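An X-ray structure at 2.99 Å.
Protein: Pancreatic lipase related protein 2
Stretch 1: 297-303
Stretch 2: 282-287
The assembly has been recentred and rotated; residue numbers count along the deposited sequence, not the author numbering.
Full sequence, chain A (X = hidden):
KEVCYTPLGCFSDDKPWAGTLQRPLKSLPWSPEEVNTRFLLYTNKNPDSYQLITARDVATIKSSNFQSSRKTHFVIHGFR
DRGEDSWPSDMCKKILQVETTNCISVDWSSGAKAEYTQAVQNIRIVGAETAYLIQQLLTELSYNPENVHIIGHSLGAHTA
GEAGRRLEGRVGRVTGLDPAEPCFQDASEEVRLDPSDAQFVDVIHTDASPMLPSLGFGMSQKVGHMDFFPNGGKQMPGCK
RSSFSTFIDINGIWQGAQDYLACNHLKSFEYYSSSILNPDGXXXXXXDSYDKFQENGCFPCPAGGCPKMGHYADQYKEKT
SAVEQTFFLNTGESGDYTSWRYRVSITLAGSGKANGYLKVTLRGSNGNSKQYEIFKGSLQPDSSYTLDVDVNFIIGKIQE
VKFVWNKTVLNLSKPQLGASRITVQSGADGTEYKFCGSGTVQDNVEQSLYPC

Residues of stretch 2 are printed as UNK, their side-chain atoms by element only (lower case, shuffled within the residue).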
ATOM      1  N   GLY A 297      -6.883  11.074 -15.994  1.00 69.22           N
ATOM      2  CA  GLY A 297      -5.770  10.715 -16.872  1.00 66.87           C
ATOM      3  C   GLY A 297      -5.391   9.256 -16.678  1.00 64.38           C
ATOM      4  O   GLY A 297      -6.013   8.547 -15.883  1.00 63.93           O
ATOM      5  N   CYS A 298      -4.402   8.801 -17.435  1.00 61.05           N
ATOM      6  CA  CYS A 298      -3.851   7.467 -17.268  1.00 59.28           C
ATOM      7  C   CYS A 298      -4.893   6.379 -17.017  1.00 56.57           C
ATOM      8  O   CYS A 298      -4.758   5.561 -16.094  1.00 56.40           O
ATOM      9  CB  CYS A 298      -2.850   7.492 -16.136  1.00 59.44           C
ATOM     10  SG  CYS A 298      -1.684   8.876 -16.274  1.00 64.10           S
ATOM     11  N   PHE A 299      -5.924   6.356 -17.856  1.00 53.63           N
ATOM     12  CA  PHE A 299      -7.010   5.376 -17.745  1.00 51.00           C
ATOM     13  C   PHE A 299      -7.395   4.748 -19.138  1.00 51.38           C
ATOM     14  O   PHE A 299      -7.306   5.403 -20.174  1.00 50.96           O
ATOM     15  CB  PHE A 299      -8.180   6.077 -17.065  1.00 49.48           C
ATOM     16  CG  PHE A 299      -9.379   5.206 -16.782  1.00 43.58           C
ATOM     17  CD1 PHE A 299     -10.349   5.032 -17.721  1.00 40.02           C
ATOM     18  CD2 PHE A 299      -9.572   4.624 -15.541  1.00 39.66           C
ATOM     19  CE1 PHE A 299     -11.481   4.226 -17.448  1.00 40.53           C
ATOM     20  CE2 PHE A 299     -10.717   3.810 -15.247  1.00 39.49           C
ATOM     21  CZ  PHE A 299     -11.662   3.614 -16.206  1.00 39.33           C
ATOM     22  N   PRO A 300      -7.805   3.481 -19.180  1.00 51.47           N
ATOM     23  CA  PRO A 300      -7.847   2.551 -18.038  1.00 52.51           C
ATOM     24  C   PRO A 300      -6.563   1.742 -17.913  1.00 53.98           C
ATOM     25  O   PRO A 300      -5.522   2.143 -18.444  1.00 54.61           O
ATOM     26  CB  PRO A 300      -9.049   1.644 -18.369  1.00 51.57           C
ATOM     27  CG  PRO A 300      -9.104   1.644 -19.827  1.00 50.93           C
ATOM     28  CD  PRO A 300      -8.337   2.858 -20.390  1.00 50.37           C
ATOM     29  N   CYS A 301      -6.630   0.632 -17.195  1.00 55.28           N
ATOM     30  CA  CYS A 301      -5.491  -0.223 -17.076  1.00 56.64           C
ATOM     31  C   CYS A 301      -4.845  -0.334 -18.446  1.00 57.65           C
ATOM     32  O   CYS A 301      -5.587  -0.421 -19.443  1.00 57.89           O
ATOM     33  CB  CYS A 301      -5.951  -1.579 -16.577  1.00 56.94           C
ATOM     34  SG  CYS A 301      -6.375  -1.522 -14.811  1.00 58.26           S
ATOM     35  N   PRO A 302      -3.495  -0.359 -18.494  1.00 58.54           N
ATOM     36  CA  PRO A 302      -2.716  -0.325 -19.753  1.00 58.87           C
ATOM     37  C   PRO A 302      -2.721  -1.669 -20.525  1.00 59.46           C
ATOM     38  O   PRO A 302      -3.410  -2.612 -20.086  1.00 60.04           O
ATOM     39  CB  PRO A 302      -1.295  -0.019 -19.257  1.00 58.52           C
ATOM     40  CG  PRO A 302      -1.240  -0.715 -17.937  1.00 58.44           C
ATOM     41  CD  PRO A 302      -2.609  -0.502 -17.321  1.00 58.20           C
ATOM     42  N   ALA A 303      -1.963  -1.766 -21.630  1.00 59.53           N
ATOM     43  CA  ALA A 303      -1.927  -2.989 -22.459  1.00 59.06           C
ATOM     44  C   ALA A 303      -2.105  -4.276 -21.622  1.00 58.26           C
ATOM     45  O   ALA A 303      -3.213  -4.831 -21.561  1.00 59.01           O
ATOM     46  CB  ALA A 303      -0.640  -3.046 -23.295  1.00 58.90           C
ATOM     47  N   UNK A 282      -6.893  -3.487  -5.598  1.00 33.20           N
ATOM     48  CA  UNK A 282      -6.007  -2.336  -5.511  1.00 29.76           C
ATOM     49  C   UNK A 282      -5.155  -2.284  -6.733  1.00 28.61           C
ATOM     50  O   UNK A 282      -3.964  -2.506  -6.648  1.00 28.10           O
ATOM     51  c   UNK A 282      -5.777  -2.719  -2.984  1.00 24.67           C
ATOM     52  c   UNK A 282      -6.123  -4.020  -2.637  1.00 22.70           C
ATOM     53  c   UNK A 282      -6.589  -2.053  -0.819  1.00 18.88           C
ATOM     54  c   UNK A 282      -6.722  -4.323  -1.371  1.00 20.00           C
ATOM     55  c   UNK A 282      -6.005  -1.737  -2.059  1.00 20.25           C
ATOM     56  c   UNK A 282      -6.961  -3.341  -0.494  1.00 16.83           C
ATOM     57  c   UNK A 282      -5.086  -2.412  -4.291  1.00 28.33           C
ATOM     58  N   UNK A 283      -5.757  -2.004  -7.871  1.00 27.50           N
ATOM     59  CA  UNK A 283      -5.002  -1.957  -9.100  1.00 28.44           C
ATOM     60  C   UNK A 283      -4.335  -0.619  -9.281  1.00 28.68           C
ATOM     61  O   UNK A 283      -4.988   0.387  -9.352  1.00 28.20           O
ATOM     62  c   UNK A 283      -7.722  -3.948  -9.597  1.00 33.31           C
ATOM     63  c   UNK A 283      -5.912  -2.184 -10.292  1.00 29.34           C
ATOM     64  c   UNK A 283      -7.061  -3.536 -11.992  1.00 31.29           C
ATOM     65  c   UNK A 283      -6.560  -3.564 -10.565  1.00 31.97           C
ATOM     66  N   UNK A 284      -3.029  -0.590  -9.385  1.00 29.58           N
ATOM     67  CA  UNK A 284      -2.376   0.672  -9.607  1.00 30.72           C
ATOM     68  C   UNK A 284      -2.305   1.027 -11.084  1.00 31.45           C
ATOM     69  O   UNK A 284      -2.247   0.175 -11.955  1.00 30.80           O
ATOM     70  c   UNK A 284      -1.006   0.620  -9.010  1.00 31.94           C
ATOM     71  N   UNK A 285      -2.295   2.310 -11.362  1.00 33.10           N
ATOM     72  CA  UNK A 285      -2.293   2.784 -12.738  1.00 35.06           C
ATOM     73  C   UNK A 285      -1.034   3.592 -12.880  1.00 37.48           C
ATOM     74  O   UNK A 285      -0.680   4.309 -11.962  1.00 39.07           O
ATOM     75  c   UNK A 285      -5.301   2.548 -11.771  1.00 30.01           C
ATOM     76  c   UNK A 285      -7.271   1.769 -12.713  1.00 30.42           C
ATOM     77  c   UNK A 285      -4.846   3.026 -12.962  1.00 32.89           C
ATOM     78  c   UNK A 285      -3.494   3.701 -13.042  1.00 34.58           C
ATOM     79  c   UNK A 285      -5.656   2.867 -14.070  1.00 33.03           C
ATOM     80  o   UNK A 285      -8.460   1.149 -12.419  1.00 33.35           O
ATOM     81  c   UNK A 285      -6.895   2.218 -13.943  1.00 31.08           C
ATOM     82  c   UNK A 285      -6.472   1.940 -11.653  1.00 30.16           C
ATOM     83  N   UNK A 286      -0.346   3.530 -14.003  1.00 39.45           N
ATOM     84  CA  UNK A 286       0.921   4.259 -14.109  1.00 40.93           C
ATOM     85  C   UNK A 286       0.594   5.695 -14.474  1.00 43.35           C
ATOM     86  O   UNK A 286      -0.481   5.858 -15.069  1.00 42.97           O
ATOM     87  c   UNK A 286       1.651   3.501 -15.207  1.00 40.71           C
ATOM     88  c   UNK A 286      -0.662   2.777 -15.223  1.00 39.40           C
ATOM     89  c   UNK A 286       0.729   2.244 -15.446  1.00 40.43           C
ATOM     90  N   UNK A 287       1.431   6.669 -14.089  1.00 45.99           N
ATOM     91  CA  UNK A 287       1.131   8.082 -14.259  1.00 49.38           C
ATOM     92  C   UNK A 287       2.258   8.937 -13.771  1.00 50.90           C
ATOM     93  O   UNK A 287       3.047   8.473 -12.992  1.00 50.48           O
ATOM     94  c   UNK A 287      -0.092   8.467 -13.461  1.00 50.65           C
ATOM     95  s   UNK A 287      -1.218   9.561 -14.368  1.00 58.79           S
TER

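Position 282 carries seven side-chain carbons, one leading into a six-membered ring with no heteroatom. None of them comes within 10 Å of stretch 1. A ring of carbon alone is phenylalanine, and Phe282 is buried, as suits a wholly apolar side chain, but its packing lies elsewhere in the structure.

Position 283 has four carbons, forked at the second. CA-to-CB points toward stretch 1, and one terminal carbon lies near the sulfur of Cys301. A fork there rather than at CB distinguishes leucine from isoleucine. This is Leu283, whose CD2 is 3.5 Å from Cys301 SG, an apolar contact that suits a branched aliphatic chain.

At position 284 there is a single carbon, pointing away from stretch 1 and making no contact with it. It is alanine; Ala284 is buried, and its small methyl group takes little space there.

Position 285 shows one carbon, then a six-carbon ring bearing one oxygen. The ring lies against Cys298 O, the Phe299 ring, the backbone of Pro300 and Cys301. The ring with its oxygen identifies tyrosine. Although CA-to-CB points sideways, the end of Tyr285 comes nearer and meets several residues in succession. Tyr285 CD2 is 3.5 Å from Cys298 O, while Tyr285 CE2 is 3.9 Å from Phe299 CD2 and 3.6 Å from Cys301 N. The backbone of Pro300 approaches the ring edge, its C atom 4.0 Å from Tyr285 CE2. Cys301 SG sits 4.4 Å from the centroid of the Tyr285 ring, 33° off the normal, in an oblique sulfur-aromatic contact. A broad ring can serve all these neighbours at once.

Three carbons at position 286 close a ring onto the backbone nitrogen. One ring carbon meets the ring of Pro302, and the carbonyl oxygen approaches Cys298 CB. The closed ring is the signature of proline, whose compact apolar shape suits packing against another proline. Pro286 CG lies 4.3 Å from Pro302 CG, a loose apolar meeting of two rings. Its carbonyl makes a closer approach, with Pro286 O 3.1 Å from Cys298 CB.

Position 287 has one carbon followed by sulfur, and that sulfur is at bonding distance from the sulfur of Cys298. It must be cysteine: Cys287 SG and Cys298 SG are 2.1 Å apart, with chi3 at 75°, a disulfide. Both CA-to-CB bonds point toward the opposite stretch, and the CA atoms of Cys298 and Cys287 are 5.9 Å apart, close enough for the bridge to span.

The contact therefore rests on one covalent link and a patch of apolar packing, without hydrogen bonds between the stretches. The disulfide ties Cys287 to Cys298, while Tyr285 packs along residues 298 to 301 and Leu283 extends the contact at Cys301. The surface buried between the two stretches, both sides summed, is 402 Å².

Stretch 2, residues 282-287: FLAYPC
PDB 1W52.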